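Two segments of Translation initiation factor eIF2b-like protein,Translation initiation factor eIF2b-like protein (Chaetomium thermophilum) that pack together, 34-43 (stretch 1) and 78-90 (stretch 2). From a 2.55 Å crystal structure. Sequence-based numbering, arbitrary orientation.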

# COMPACT_ATOMS: atom_id res chain seq x y z
N LEU A 34 -5.01 -18.36 -1.02
CA LEU A 34 -5.64 -17.36 -0.16
C LEU A 34 -6.13 -16.15 -0.96
O LEU A 34 -7.21 -15.63 -0.69
CB LEU A 34 -4.69 -16.91 0.95
CG LEU A 34 -4.30 -18.00 1.96
CD1 LEU A 34 -3.29 -17.47 2.97
CD2 LEU A 34 -5.54 -18.52 2.67
N LEU A 35 -5.33 -15.72 -1.92
CA LEU A 35 -5.69 -14.58 -2.76
C LEU A 35 -6.91 -14.85 -3.64
O LEU A 35 -7.78 -14.00 -3.77
CB LEU A 35 -4.51 -14.17 -3.64
CG LEU A 35 -3.25 -13.68 -2.92
CD1 LEU A 35 -2.13 -13.44 -3.92
CD2 LEU A 35 -3.56 -12.41 -2.15
N LYS A 36 -6.97 -16.05 -4.23
CA LYS A 36 -8.09 -16.43 -5.09
C LYS A 36 -9.41 -16.59 -4.34
O LYS A 36 -10.46 -16.17 -4.82
CB LYS A 36 -7.77 -17.72 -5.85
CG LYS A 36 -6.58 -17.62 -6.79
CD LYS A 36 -6.50 -18.85 -7.69
CE LYS A 36 -6.55 -20.14 -6.87
NZ LYS A 36 -6.37 -21.35 -7.73
N ARG A 37 -9.36 -17.21 -3.16
CA ARG A 37 -10.56 -17.38 -2.35
C ARG A 37 -10.87 -16.08 -1.64
O ARG A 37 -11.93 -15.94 -1.03
CB ARG A 37 -10.39 -18.52 -1.35
CG ARG A 37 -10.08 -19.87 -1.98
CD ARG A 37 -11.28 -20.37 -2.76
NE ARG A 37 -11.04 -21.66 -3.40
CZ ARG A 37 -11.21 -22.83 -2.80
NH1 ARG A 37 -11.62 -22.88 -1.54
NH2 ARG A 37 -10.96 -23.96 -3.46
N ARG A 38 -9.92 -15.16 -1.70
CA ARG A 38 -10.09 -13.78 -1.25
C ARG A 38 -10.19 -13.71 0.27
O ARG A 38 -10.77 -12.78 0.82
CB ARG A 38 -11.31 -13.14 -1.92
CG ARG A 38 -11.06 -12.87 -3.40
CD ARG A 38 -12.15 -12.04 -4.04
NE ARG A 38 -11.91 -11.94 -5.48
CZ ARG A 38 -12.51 -11.07 -6.28
NH1 ARG A 38 -13.38 -10.20 -5.79
NH2 ARG A 38 -12.23 -11.07 -7.58
N GLN A 39 -9.65 -14.73 0.93
CA GLN A 39 -9.52 -14.71 2.38
C GLN A 39 -8.58 -13.57 2.78
O GLN A 39 -8.72 -12.97 3.85
CB GLN A 39 -9.02 -16.06 2.90
CG GLN A 39 -9.03 -16.18 4.41
CD GLN A 39 -8.75 -17.59 4.87
OE1 GLN A 39 -8.64 -18.52 4.06
NE2 GLN A 39 -8.62 -17.77 6.18
N VAL A 40 -7.60 -13.29 1.91
CA VAL A 40 -6.60 -12.25 2.17
C VAL A 40 -6.88 -11.09 1.22
O VAL A 40 -6.93 -11.26 0.01
CB VAL A 40 -5.16 -12.78 1.97
CG1 VAL A 40 -4.16 -11.63 1.99
CG2 VAL A 40 -4.83 -13.81 3.04
N THR A 41 -7.06 -9.90 1.80
CA THR A 41 -7.51 -8.73 1.03
C THR A 41 -6.90 -7.41 1.48
O THR A 41 -6.57 -7.24 2.66
CB THR A 41 -9.04 -8.58 1.12
OG1 THR A 41 -9.46 -8.87 2.46
CG2 THR A 41 -9.74 -9.54 0.17
N GLY A 42 -6.77 -6.48 0.54
CA GLY A 42 -6.32 -5.13 0.83
C GLY A 42 -4.90 -4.97 1.34
O GLY A 42 -3.95 -5.46 0.73
N ASP A 43 -4.74 -4.22 2.42
CA ASP A 43 -3.42 -3.89 2.94
C ASP A 43 -2.69 -5.05 3.64
O ASP A 43 -1.47 -5.03 3.75
CB ASP A 43 -3.50 -2.70 3.89
CG ASP A 43 -4.40 -1.59 3.36
OD1 ASP A 43 -4.64 -1.56 2.14
OD2 ASP A 43 -4.85 -0.75 4.17
N ARG A 78 3.18 -14.23 -10.47
CA ARG A 78 2.23 -15.30 -10.13
C ARG A 78 1.21 -14.84 -9.10
O ARG A 78 0.01 -15.10 -9.22
CB ARG A 78 3.00 -16.50 -9.60
CG ARG A 78 3.82 -17.21 -10.64
CD ARG A 78 4.52 -18.45 -10.09
NE ARG A 78 3.62 -19.44 -9.51
CZ ARG A 78 4.04 -20.50 -8.83
NH1 ARG A 78 3.17 -21.36 -8.33
NH2 ARG A 78 5.34 -20.69 -8.65
N LEU A 79 1.71 -14.16 -8.07
CA LEU A 79 0.86 -13.63 -7.01
C LEU A 79 -0.08 -12.57 -7.57
O LEU A 79 -1.24 -12.52 -7.21
CB LEU A 79 1.72 -13.05 -5.90
CG LEU A 79 2.63 -14.06 -5.21
CD1 LEU A 79 3.63 -13.37 -4.31
CD2 LEU A 79 1.80 -15.06 -4.42
N ALA A 80 0.44 -11.73 -8.45
CA ALA A 80 -0.34 -10.67 -9.05
C ALA A 80 -1.47 -11.26 -9.87
O ALA A 80 -2.58 -10.74 -9.88
CB ALA A 80 0.54 -9.79 -9.92
N ARG A 81 -1.17 -12.34 -10.57
CA ARG A 81 -2.14 -13.01 -11.42
C ARG A 81 -3.31 -13.57 -10.62
O ARG A 81 -4.45 -13.52 -11.07
CB ARG A 81 -1.46 -14.12 -12.23
CG ARG A 81 -2.22 -14.52 -13.48
CD ARG A 81 -1.46 -15.58 -14.26
NE ARG A 81 -1.16 -16.75 -13.44
CZ ARG A 81 -0.48 -17.81 -13.87
NH1 ARG A 81 -0.25 -18.82 -13.05
NH2 ARG A 81 -0.04 -17.85 -15.12
N ALA A 82 -3.02 -14.11 -9.45
CA ALA A 82 -4.04 -14.67 -8.59
C ALA A 82 -5.05 -13.60 -8.19
O ALA A 82 -6.24 -13.85 -8.15
CB ALA A 82 -3.42 -15.29 -7.36
N ALA A 83 -4.55 -12.40 -7.91
CA ALA A 83 -5.43 -11.30 -7.52
C ALA A 83 -5.17 -10.06 -8.37
O ALA A 83 -4.54 -9.11 -7.90
CB ALA A 83 -5.26 -10.99 -6.03
N PRO A 84 -5.65 -10.07 -9.62
CA PRO A 84 -5.49 -8.95 -10.56
C PRO A 84 -6.15 -7.66 -10.09
O PRO A 84 -5.71 -6.57 -10.45
CB PRO A 84 -6.16 -9.48 -11.83
CG PRO A 84 -7.16 -10.47 -11.33
CD PRO A 84 -6.44 -11.16 -10.21
N HIS A 85 -7.21 -7.80 -9.30
CA HIS A 85 -7.93 -6.66 -8.73
C HIS A 85 -7.10 -5.86 -7.71
O HIS A 85 -7.37 -4.68 -7.47
CB HIS A 85 -9.23 -7.13 -8.09
CG HIS A 85 -9.06 -8.24 -7.11
ND1 HIS A 85 -8.77 -9.54 -7.49
CD2 HIS A 85 -9.12 -8.26 -5.75
CE1 HIS A 85 -8.66 -10.30 -6.42
NE2 HIS A 85 -8.87 -9.55 -5.35
N GLU A 86 -6.12 -6.52 -7.09
CA GLU A 86 -5.25 -5.88 -6.08
C GLU A 86 -3.97 -5.27 -6.65
O GLU A 86 -3.01 -5.99 -6.94
CB GLU A 86 -4.87 -6.90 -5.00
CG GLU A 86 -6.06 -7.55 -4.29
CD GLU A 86 -6.82 -6.59 -3.38
OE1 GLU A 86 -6.32 -5.46 -3.15
OE2 GLU A 86 -7.91 -6.96 -2.90
N PRO A 87 -3.91 -3.94 -6.76
CA PRO A 87 -2.73 -3.32 -7.38
C PRO A 87 -1.55 -3.11 -6.43
O PRO A 87 -0.46 -2.79 -6.89
CB PRO A 87 -3.27 -1.97 -7.87
CG PRO A 87 -4.48 -1.67 -7.00
CD PRO A 87 -4.86 -2.93 -6.24
N VAL A 88 -1.77 -3.29 -5.13
CA VAL A 88 -0.69 -3.11 -4.17
C VAL A 88 0.36 -4.23 -4.30
O VAL A 88 1.53 -4.03 -3.97
CB VAL A 88 -1.22 -3.06 -2.72
CG1 VAL A 88 -1.73 -4.42 -2.25
CG2 VAL A 88 -0.14 -2.56 -1.79
N ILE A 89 -0.06 -5.39 -4.79
CA ILE A 89 0.85 -6.53 -4.97
C ILE A 89 2.01 -6.15 -5.88
O ILE A 89 3.17 -6.35 -5.53
CB ILE A 89 0.12 -7.75 -5.55
CG1 ILE A 89 -0.98 -8.22 -4.59
CG2 ILE A 89 1.10 -8.88 -5.83
CD1 ILE A 89 -1.91 -9.27 -5.17
N GLY A 90 1.68 -5.55 -7.02
CA GLY A 90 2.69 -5.09 -7.96
C GLY A 90 3.64 -4.06 -7.35
O GLY A 90 4.84 -4.09 -7.63

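Two segments of a chain need no hydrogen bond between them to pack closely, and this contact is a compact illustration. Across 437 Å² of buried surface, both sides summed, no hydrogen bond joins the two stretches. Much of the contact is one leucine set among small and branched apolar side chains, with polar side chains taking part farther along.

Followed along the second stretch, the contact opens in the last turns of a helix. Arg 78 lies out of reach of the other segment, and Leu 79 is the first residue to touch it. Its CA-to-CB bond points sideways, yet Leu 79 CD2 lies 4.3 Å from Leu 35 CD1, an apolar approach between two buried residues. The same leucine methyl, Leu 35 CD1, comes closer still to the backbone, at 3.5 Å from Leu 79 O. Leu 79 O receives two weak hydrogen bonds as the helix closes, from Ala 82 N at 3.3 Å and Ala 83 N at 3.4 Å, so the methyl packs against an oxygen already engaged within its own stretch.

Ala 80 points away and Arg 81 is out of reach, as the helical periodicity would suggest; the next face to return is that of Ala 82. Its CB points toward the first stretch and meets Leu 35 CB at 4.0 Å and Lys 36 CG at the same 4.0 Å. Here the backbones come near, with the CA atoms of Lys 36 and Ala 82 5.6 Å apart. Lys 36 contributes the aliphatic base of its side chain, while its end leads away. Ala 83, the first residue to leave helical phi/psi, still directs its CB toward Leu 35, whose CB lies 4.0 Å from it. Leu 35 thus packs against two successive alanines and, at CD1, also against Leu 79.

A type I beta turn from Ala 83 to Glu 86, closed by a hydrogen bond of 3.1 Å from Glu 86 N to Ala 83 O, then redirects the chain. Pro 84 makes no contact, but His 85 points toward the first stretch and lays its ring against the guanidinium of Arg 38, with Arg 38 NE 3.8 Å from His 85 CE1. Each group lies over a face of the other. Arg 38 follows its helix with positive phi; its CB leaves sideways, and the extended side chain brings its end nearer to the imidazole.

Glu 86 also points toward the partner, but its OE2 stays 3.7 Å from Gly 42 N, a proximity without a hydrogen bond. Gly 42 has phi of 65°, a value that by itself favours glycine. Beyond Pro 87, Val 88 points toward the first stretch and sets CG1 3.9 Å from Gly 42 O. Ile 89 closes the series by returning to the leucine, its CD1 4.4 Å from Leu 35 CD1.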